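Branched-chain alpha-ketoacid decarboxylase (Lactococcus lactis, PDB 2VBF) probably decarboxylates branched-chain and aromatic alpha-keto acids to aldehydes, using thiamine diphosphate and one magnesium ion per subunit. Local coordinates at residues A[240-245]-A[342-347]; A[246-251]-A[267-272]; A[257-262]-A[273-278]. All blocks are in the same frame, centred on the assembly; numbering follows the deposited sequence. Where two conformers were deposited one is given.

Contact 1. Residues A[240-245]-A[342-347]; sequences ISFGLE and DFRAVV
Phe242 and Leu244, on either side of the glycine of a Schellman motif, reach Phe343, Arg344 and Val347 of helix 343-348 in the central domain of this thiamine diphosphate enzyme. The turn at Gly243 closes helix 237-241 and leads into helix 245-255, with Leu244 as the N-cap residue. The rings of Phe242 and Phe343 are inclined, planes 59° apart and centroids 5.9 Å apart; Phe242 CD2 comes to the edge of the other ring at Phe343 CD2, 4.0 Å away. The other ortho carbon, Phe242 CD1, touches Arg344 CB at 3.8 Å, the two side chains crossing at about a right angle. Arg344 CG is anti to the backbone N (chi1 178°) and the chain stays extended to NE, which carries the guanidinium beyond this apolar contact; its NH1 makes a long, weak ion pair with Glu204. With an alanine in place of Phe242, a gap would probably open beside Arg344 CB and the edge of the Phe343 ring. Leu244 runs alongside Phe343 in the opposite direction, its CD1 4.0 Å from Phe343 CE2 and equally close to Val347 CG1. Val347 CG2 lies 3.8 Å above one face of the Phe343 ring, toward its rim. At the start of the helix, Asp342 OD2 caps Ala345 N at 2.8 Å, met on the anti side of the carboxylate.

Contact 2. Residues A[246-251]-A[267-272]; sequences KTVTQF and SAVDES
Helix 245-255, the second helix after 237-241 in the crossover from strand 231-235 to strand 259-261, lays Val248 and Thr249 against Val269 and Asp270 of the loop that follows the second of these strands. The polar link is one bond: Asp270 N donates to Thr249 OG1 at 3.0 Å, with an angle of 157° at the hydrogen. Thr249 OG1 stands beside its own backbone N (chi1 -68°), from where it also bonds to Glu245 O one helical turn back. The hydroxyl thus joins the helix backbone to the loop backbone, while the methyl branch, Thr249 CG2, rests 3.8 Å from Asp270 CB. The two strands and the helical crossover form a beta-alpha-beta unit of the Rossmann-like central domain, and the loop runs alongside the helix before entering strand 276-279. Val269 also touches Ile259, Thr261, Phe276 and Ala235 of the sheet. Its CG1 comes to 3.2 Å from Val248 CG1, tighter than normal van der Waals contact, and the exact placing of these methyls is doubtful. Asp270, its carboxylate probably restricted in rotation by bonds to both oxygens, folds into an Asx turn: its OD1 accepts from Ser272 N at 3.0 Å, nearly along the C-O axis, and from Ser272 OG at 2.8 Å, which approaches from above the carboxylate plane. The other oxygen, Asp270 OD2, accepts from Asn415 N.

Contact 3. Residues A[257-262]-A[273-278]; sequences LPITTL and LPSFLG
Ile259 bonds to the neighbouring strand through both its N and its O: Ile259 N donates to Ser275 O at 2.9 Å, and Ile259 O receives Leu277 N at 2.8 Å, almost in line with the carbonyl bond. This is a parallel bridge of Ile259 with Phe276, supported by a CA-H...O contact from Phe276 CA to Ile259 O. Two hydroxyls add side-chain bonds to the backbone. Ser275 OG donates to Leu257 O at 2.7 Å, coming from above the carbonyl plane, and Thr260 OG1 donates to Gly278 O at 2.7 Å; OG1 is carried there by a chi1 of -175°. Strand 276-279 is one of the two edge strands, within this chain, of the mixed sheet of the Rossmann-like central domain, with 259-261 next to it and 231-235 beyond. Helix 245-255 covers the face bearing Ile259, and helix 287-295 the face bearing Thr260. Apolar packing follows these two sides. Ile259 CG2 lies 4.2 Å from Phe276 CB, whereas Pro258 CB meets Leu277 CD1 at 4.3 Å near Phe292. The Phe276 ring, its CG anti to the backbone N, extends along the neighbouring strand until CE1 is 4.2 Å from Thr261 CG2, and Gly278 N sits 3.4 Å above one ring face, toward the rim. Thr261 N, buried here, has no hydrogen-bond partner in the model.

All three contacts lie within the central domain, away from the cofactor sites, and are largely buried. Contact 1 sets the turn between helices 237-241 and 245-255 against helix 343-348 and is the one with an exposed participant, Arg344; it is apolar, without a hydrogen bond between its segments. Contact 2 sets helix 245-255 on a loop with a single cross-bond and valine packing, while contact 3 is sheet chemistry, two backbone bonds and two hydroxyl bonds. Helix 245-255 begins at the end of segment 240-245 and carries contact 2; the centres of contacts 1 and 2 are about 12 Å apart, with Glu245 resting on Ala268. Contacts 2 and 3, about 9 Å apart between centres, meet where Phe251 packs on Leu257; contacts 1 and 3 do not touch.

Contact 1. Residues A[240-245]-A[342-347]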
loop_
_atom_site.group_PDB
_atom_site.type_symbol
_atom_site.label_atom_id
_atom_site.label_comp_id
_atom_site.label_asym_id
_atom_site.label_seq_id
_atom_site.Cartn_x
_atom_site.Cartn_y
_atom_site.Cartn_z
ATOM N N ILE A 240 -25.830 -2.575 5.836
ATOM C CA ILE A 240 -24.713 -3.302 6.446
ATOM C C ILE A 240 -23.848 -2.351 7.284
ATOM O O ILE A 240 -23.426 -2.703 8.401
ATOM C CB ILE A 240 -23.870 -4.068 5.378
ATOM C CG1 ILE A 240 -24.734 -5.130 4.671
ATOM C CG2 ILE A 240 -22.647 -4.764 6.024
ATOM C CD1 ILE A 240 -24.106 -5.809 3.456
ATOM N N SER A 241 -23.608 -1.149 6.756
ATOM C CA SER A 241 -22.840 -0.096 7.446
ATOM C C SER A 241 -23.316 0.158 8.882
ATOM O O SER A 241 -22.510 0.324 9.800
ATOM C CB SER A 241 -22.919 1.203 6.652
ATOM O OG SER A 241 -22.447 1.023 5.331
ATOM N N PHE A 242 -24.636 0.168 9.055
ATOM C CA PHE A 242 -25.265 0.460 10.343
ATOM C C PHE A 242 -25.636 -0.785 11.150
ATOM O O PHE A 242 -26.218 -0.662 12.223
ATOM C CB PHE A 242 -26.523 1.310 10.114
ATOM C CG PHE A 242 -26.250 2.779 10.109
ATOM C CD1 PHE A 242 -26.338 3.517 11.275
ATOM C CD2 PHE A 242 -25.857 3.423 8.941
ATOM C CE1 PHE A 242 -26.058 4.880 11.279
ATOM C CE2 PHE A 242 -25.578 4.786 8.940
ATOM C CZ PHE A 242 -25.686 5.511 10.100
ATOM N N GLY A 243 -25.309 -1.978 10.659
ATOM C CA GLY A 243 -25.710 -3.210 11.338
ATOM C C GLY A 243 -27.227 -3.363 11.424
ATOM O O GLY A 243 -27.753 -3.847 12.434
ATOM N N LEU A 244 -27.924 -2.952 10.369
ATOM C CA LEU A 244 -29.388 -2.990 10.311
ATOM C C LEU A 244 -29.931 -4.231 9.597
ATOM O O LEU A 244 -31.140 -4.335 9.356
ATOM C CB LEU A 244 -29.914 -1.718 9.631
ATOM C CG LEU A 244 -29.831 -0.452 10.487
ATOM C CD1 LEU A 244 -29.990 0.783 9.631
ATOM C CD2 LEU A 244 -30.901 -0.487 11.591
ATOM N N GLU A 245 -29.068 -5.198 9.277
ATOM C CA GLU A 245 -29.515 -6.380 8.536
ATOM C C GLU A 245 -30.625 -7.135 9.262
ATOM O O GLU A 245 -31.637 -7.495 8.646
ATOM C CB GLU A 245 -28.373 -7.354 8.239
ATOM C CG GLU A 245 -27.219 -6.771 7.409
ATOM C CD GLU A 245 -26.033 -6.380 8.288
ATOM O OE1 GLU A 245 -26.259 -5.656 9.281
ATOM O OE2 GLU A 245 -24.887 -6.808 8.007
ATOM N N ASP A 342 -32.760 11.088 9.924
ATOM C CA ASP A 342 -31.754 10.071 10.235
ATOM C C ASP A 342 -32.144 8.717 9.637
ATOM O O ASP A 342 -33.179 8.143 9.976
ATOM C CB ASP A 342 -31.567 9.932 11.746
ATOM C CG ASP A 342 -30.457 8.960 12.105
ATOM O OD1 ASP A 342 -29.269 9.325 11.948
ATOM O OD2 ASP A 342 -30.767 7.835 12.539
ATOM N N PHE A 343 -31.288 8.214 8.753
ATOM C CA PHE A 343 -31.462 6.912 8.101
ATOM C C PHE A 343 -31.700 5.755 9.090
ATOM O O PHE A 343 -32.643 4.978 8.937
ATOM C CB PHE A 343 -30.217 6.652 7.240
ATOM C CG PHE A 343 -30.180 5.304 6.598
ATOM C CD1 PHE A 343 -30.953 5.028 5.482
ATOM C CD2 PHE A 343 -29.324 4.318 7.076
ATOM C CE1 PHE A 343 -30.911 3.782 4.879
ATOM C CE2 PHE A 343 -29.279 3.067 6.469
ATOM C CZ PHE A 343 -30.066 2.805 5.374
ATOM N N ARG A 344 -30.832 5.634 10.090
ATOM C CA ARG A 344 -30.953 4.570 11.086
ATOM C C ARG A 344 -32.308 4.634 11.788
ATOM O O ARG A 344 -33.000 3.615 11.925
ATOM C CB ARG A 344 -29.822 4.690 12.111
ATOM C CG ARG A 344 -29.838 3.678 13.253
ATOM C CD ARG A 344 -29.061 4.228 14.437
ATOM N NE ARG A 344 -29.037 3.332 15.589
ATOM C CZ ARG A 344 -28.430 3.612 16.744
ATOM N NH1 ARG A 344 -27.782 4.765 16.906
ATOM N NH2 ARG A 344 -28.461 2.731 17.741
ATOM N N ALA A 345 -32.670 5.841 12.221
ATOM C CA ALA A 345 -33.950 6.094 12.897
ATOM C C ALA A 345 -35.128 5.627 12.052
ATOM O O ALA A 345 -36.017 4.926 12.538
ATOM C CB ALA A 345 -34.091 7.582 13.235
ATOM N N VAL A 346 -35.122 5.987 10.776
ATOM C CA VAL A 346 -36.245 5.641 9.912
ATOM C C VAL A 346 -36.312 4.129 9.686
ATOM O O VAL A 346 -37.370 3.520 9.847
ATOM C CB VAL A 346 -36.225 6.434 8.585
ATOM C CG1 VAL A 346 -37.358 5.985 7.683
ATOM C CG2 VAL A 346 -36.339 7.933 8.867
ATOM N N VAL A 347 -35.177 3.508 9.366
ATOM C CA VAL A 347 -35.161 2.069 9.096
ATOM C C VAL A 347 -35.597 1.261 10.317
ATOM O O VAL A 347 -36.357 0.301 10.188
ATOM C CB VAL A 347 -33.777 1.605 8.587
ATOM C CG1 VAL A 347 -33.717 0.085 8.459
ATOM C CG2 VAL A 347 -33.477 2.269 7.253
#

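Contact 2. Residues A[246-251]-A[267-272]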
loop_
_atom_site.group_PDB
_atom_site.type_symbol
_atom_site.label_atom_id
_atom_site.label_comp_id
_atom_site.label_asym_id
_atom_site.label_seq_id
_atom_site.Cartn_x
_atom_site.Cartn_y
_atom_site.Cartn_z
ATOM N N LYS A 246 -30.431 -7.400 10.547
ATOM C CA LYS A 246 -31.429 -8.179 11.292
ATOM C C LYS A 246 -32.756 -7.427 11.389
ATOM O O LYS A 246 -33.818 -8.036 11.397
ATOM C CB LYS A 246 -30.916 -8.532 12.690
ATOM C CG LYS A 246 -29.734 -9.477 12.682
ATOM C CD LYS A 246 -30.116 -10.858 12.192
ATOM C CE LYS A 246 -28.920 -11.791 12.132
ATOM N NZ LYS A 246 -28.363 -12.015 13.478
ATOM N N THR A 247 -32.676 -6.103 11.454
ATOM C CA THR A 247 -33.853 -5.222 11.512
ATOM C C THR A 247 -34.669 -5.309 10.215
ATOM O O THR A 247 -35.890 -5.490 10.242
ATOM C CB THR A 247 -33.411 -3.759 11.784
ATOM O OG1 THR A 247 -32.773 -3.681 13.071
ATOM C CG2 THR A 247 -34.587 -2.787 11.749
ATOM N N VAL A 248 -33.988 -5.192 9.081
ATOM C CA VAL A 248 -34.641 -5.331 7.778
ATOM C C VAL A 248 -35.190 -6.752 7.552
ATOM O O VAL A 248 -36.303 -6.917 7.040
ATOM C CB VAL A 248 -33.670 -4.937 6.629
ATOM C CG1 VAL A 248 -34.331 -5.125 5.262
ATOM C CG2 VAL A 248 -33.202 -3.509 6.813
ATOM N N THR A 249 -34.417 -7.765 7.942
ATOM C CA THR A 249 -34.825 -9.153 7.813
ATOM C C THR A 249 -36.121 -9.379 8.593
ATOM O O THR A 249 -37.052 -9.965 8.055
ATOM C CB THR A 249 -33.699 -10.108 8.269
ATOM O OG1 THR A 249 -32.601 -10.028 7.334
ATOM C CG2 THR A 249 -34.172 -11.533 8.367
ATOM N N GLN A 250 -36.190 -8.852 9.819
ATOM C CA GLN A 250 -37.394 -8.979 10.654
ATOM C C GLN A 250 -38.584 -8.268 10.011
ATOM O O GLN A 250 -39.687 -8.811 9.967
ATOM C CB GLN A 250 -37.158 -8.428 12.069
ATOM C CG GLN A 250 -38.293 -8.727 13.067
ATOM C CD GLN A 250 -37.980 -8.252 14.484
ATOM O OE1 GLN A 250 -37.892 -7.057 14.743
ATOM N NE2 GLN A 250 -37.829 -9.197 15.410
ATOM N N PHE A 251 -38.364 -7.049 9.529
ATOM C CA PHE A 251 -39.421 -6.290 8.828
ATOM C C PHE A 251 -39.982 -7.054 7.620
ATOM O O PHE A 251 -41.200 -7.214 7.470
ATOM C CB PHE A 251 -38.884 -4.929 8.383
ATOM C CG PHE A 251 -39.846 -4.135 7.540
ATOM C CD1 PHE A 251 -41.073 -3.733 8.063
ATOM C CD2 PHE A 251 -39.529 -3.787 6.231
ATOM C CE1 PHE A 251 -41.968 -2.991 7.302
ATOM C CE2 PHE A 251 -40.428 -3.043 5.457
ATOM C CZ PHE A 251 -41.644 -2.651 5.997
ATOM N N SER A 267 -26.342 -9.641 1.192
ATOM C CA SER A 267 -26.557 -10.061 2.587
ATOM C C SER A 267 -27.011 -8.914 3.504
ATOM O O SER A 267 -27.033 -9.075 4.727
ATOM C CB SER A 267 -25.367 -10.851 3.190
ATOM O OG SER A 267 -24.301 -10.032 3.649
ATOM N N ALA A 268 -27.418 -7.788 2.906
ATOM C CA ALA A 268 -28.121 -6.719 3.635
ATOM C C ALA A 268 -29.415 -7.248 4.275
ATOM O O ALA A 268 -29.950 -6.643 5.189
ATOM C CB ALA A 268 -28.439 -5.559 2.714
ATOM N N VAL A 269 -29.926 -8.342 3.729
ATOM C CA VAL A 269 -31.001 -9.126 4.335
ATOM C C VAL A 269 -30.622 -10.597 4.265
ATOM O O VAL A 269 -29.762 -10.978 3.477
ATOM C CB VAL A 269 -32.345 -8.904 3.626
ATOM C CG1 VAL A 269 -32.728 -7.427 3.708
ATOM C CG2 VAL A 269 -32.307 -9.435 2.185
ATOM N N ASP A 270 -31.282 -11.418 5.069
ATOM C CA ASP A 270 -31.079 -12.865 5.054
ATOM C C ASP A 270 -31.697 -13.437 3.783
ATOM O O ASP A 270 -32.896 -13.278 3.547
ATOM C CB ASP A 270 -31.737 -13.501 6.284
ATOM C CG ASP A 270 -31.277 -14.929 6.520
ATOM O OD1 ASP A 270 -31.384 -15.759 5.598
ATOM O OD2 ASP A 270 -30.796 -15.205 7.641
ATOM N N GLU A 271 -30.883 -14.096 2.967
ATOM C CA GLU A 271 -31.333 -14.614 1.678
ATOM C C GLU A 271 -32.201 -15.886 1.725
ATOM O O GLU A 271 -32.701 -16.318 0.683
ATOM C CB GLU A 271 -30.130 -14.857 0.770
ATOM C CG GLU A 271 -29.358 -13.582 0.433
ATOM C CD GLU A 271 -28.401 -13.768 -0.734
ATOM O OE1 GLU A 271 -28.231 -14.922 -1.186
ATOM O OE2 GLU A 271 -27.815 -12.761 -1.206
ATOM N N SER A 272 -32.369 -16.488 2.898
ATOM C CA SER A 272 -33.173 -17.716 3.007
ATOM C C SER A 272 -34.665 -17.395 3.078
ATOM O O SER A 272 -35.501 -18.276 2.827
ATOM C CB SER A 272 -32.744 -18.533 4.224
ATOM O OG SER A 272 -33.125 -17.886 5.413
#

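Contact 3. Residues A[257-262]-A[273-278]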
loop_
_atom_site.group_PDB
_atom_site.type_symbol
_atom_site.label_atom_id
_atom_site.label_comp_id
_atom_site.label_asym_id
_atom_site.label_seq_id
_atom_site.Cartn_x
_atom_site.Cartn_y
_atom_site.Cartn_z
ATOM N N LEU A 257 -42.953 -8.978 2.405
ATOM C CA LEU A 257 -42.703 -8.137 1.228
ATOM C C LEU A 257 -41.618 -8.749 0.358
ATOM O O LEU A 257 -40.611 -9.229 0.884
ATOM C CB LEU A 257 -42.285 -6.724 1.639
ATOM C CG LEU A 257 -43.386 -5.818 2.200
ATOM C CD1 LEU A 257 -42.782 -4.649 2.973
ATOM C CD2 LEU A 257 -44.308 -5.321 1.070
ATOM N N PRO A 258 -41.807 -8.741 -0.979
ATOM C CA PRO A 258 -40.720 -9.155 -1.870
ATOM C C PRO A 258 -39.485 -8.277 -1.660
ATOM O O PRO A 258 -39.617 -7.068 -1.453
ATOM C CB PRO A 258 -41.308 -8.946 -3.277
ATOM C CG PRO A 258 -42.786 -8.952 -3.074
ATOM C CD PRO A 258 -43.016 -8.363 -1.730
ATOM N N ILE A 259 -38.311 -8.901 -1.670
ATOM C CA ILE A 259 -37.055 -8.170 -1.479
ATOM C C ILE A 259 -35.926 -8.712 -2.352
ATOM O O ILE A 259 -35.793 -9.920 -2.573
ATOM C CB ILE A 259 -36.607 -8.147 0.019
ATOM C CG1 ILE A 259 -35.320 -7.311 0.199
ATOM C CG2 ILE A 259 -36.392 -9.566 0.556
ATOM C CD1 ILE A 259 -35.113 -6.776 1.594
ATOM N N THR A 260 -35.132 -7.770 -2.848
ATOM C CA THR A 260 -33.925 -8.053 -3.596
ATOM C C THR A 260 -32.804 -7.179 -3.023
ATOM O O THR A 260 -33.067 -6.244 -2.268
ATOM C CB THR A 260 -34.152 -7.795 -5.114
ATOM O OG1 THR A 260 -32.997 -8.187 -5.859
ATOM C CG2 THR A 260 -34.517 -6.336 -5.406
ATOM N N THR A 261 -31.561 -7.537 -3.329
ATOM C CA THR A 261 -30.415 -6.662 -3.109
ATOM C C THR A 261 -29.604 -6.605 -4.394
ATOM O O THR A 261 -29.722 -7.470 -5.271
ATOM C CB THR A 261 -29.490 -7.135 -1.945
ATOM O OG1 THR A 261 -28.692 -8.250 -2.371
ATOM C CG2 THR A 261 -30.306 -7.531 -0.713
ATOM N N LEU A 262 -28.778 -5.576 -4.510
ATOM C CA LEU A 262 -27.732 -5.568 -5.533
ATOM C C LEU A 262 -26.613 -6.478 -5.029
ATOM O O LEU A 262 -26.640 -6.950 -3.883
ATOM C CB LEU A 262 -27.194 -4.148 -5.750
ATOM C CG LEU A 262 -28.198 -3.025 -6.023
ATOM C CD1 LEU A 262 -27.438 -1.738 -6.317
ATOM C CD2 LEU A 262 -29.132 -3.374 -7.161
ATOM N N LEU A 273 -34.985 -16.143 3.422
ATOM C CA LEU A 273 -36.371 -15.650 3.469
ATOM C C LEU A 273 -37.180 -16.040 2.243
ATOM O O LEU A 273 -36.692 -15.941 1.119
ATOM C CB LEU A 273 -36.393 -14.130 3.611
ATOM C CG LEU A 273 -35.801 -13.517 4.878
ATOM C CD1 LEU A 273 -36.083 -12.037 4.916
ATOM C CD2 LEU A 273 -36.354 -14.215 6.107
ATOM N N PRO A 274 -38.439 -16.483 2.449
ATOM C CA PRO A 274 -39.228 -16.919 1.307
ATOM C C PRO A 274 -39.483 -15.805 0.290
ATOM O O PRO A 274 -39.631 -16.100 -0.887
ATOM C CB PRO A 274 -40.548 -17.406 1.940
ATOM C CG PRO A 274 -40.592 -16.809 3.266
ATOM C CD PRO A 274 -39.176 -16.628 3.715
ATOM N N SER A 275 -39.502 -14.551 0.746
ATOM C CA SER A 275 -39.746 -13.401 -0.133
ATOM C C SER A 275 -38.473 -12.798 -0.755
ATOM O O SER A 275 -38.575 -11.832 -1.505
ATOM C CB SER A 275 -40.504 -12.306 0.619
ATOM O OG SER A 275 -39.692 -11.699 1.598
ATOM N N PHE A 276 -37.298 -13.362 -0.456
ATOM C CA PHE A 276 -36.055 -12.918 -1.107
ATOM C C PHE A 276 -36.015 -13.475 -2.531
ATOM O O PHE A 276 -36.091 -14.700 -2.735
ATOM C CB PHE A 276 -34.797 -13.329 -0.315
ATOM C CG PHE A 276 -33.509 -12.974 -1.016
ATOM C CD1 PHE A 276 -33.064 -11.660 -1.038
ATOM C CD2 PHE A 276 -32.760 -13.939 -1.677
ATOM C CE1 PHE A 276 -31.892 -11.303 -1.711
ATOM C CE2 PHE A 276 -31.580 -13.590 -2.351
ATOM C CZ PHE A 276 -31.152 -12.268 -2.361
ATOM N N LEU A 277 -35.891 -12.574 -3.510
ATOM C CA LEU A 277 -35.995 -12.908 -4.931
ATOM C C LEU A 277 -34.666 -13.374 -5.539
ATOM O O LEU A 277 -34.644 -14.233 -6.408
ATOM C CB LEU A 277 -36.521 -11.699 -5.730
ATOM C CG LEU A 277 -37.905 -11.149 -5.351
ATOM C CD1 LEU A 277 -38.246 -9.871 -6.134
ATOM C CD2 LEU A 277 -38.983 -12.203 -5.568
ATOM N N GLY A 278 -33.561 -12.816 -5.059
ATOM C CA GLY A 278 -32.273 -12.966 -5.710
ATOM C C GLY A 278 -31.607 -11.607 -5.831
ATOM O O GLY A 278 -32.073 -10.608 -5.257
#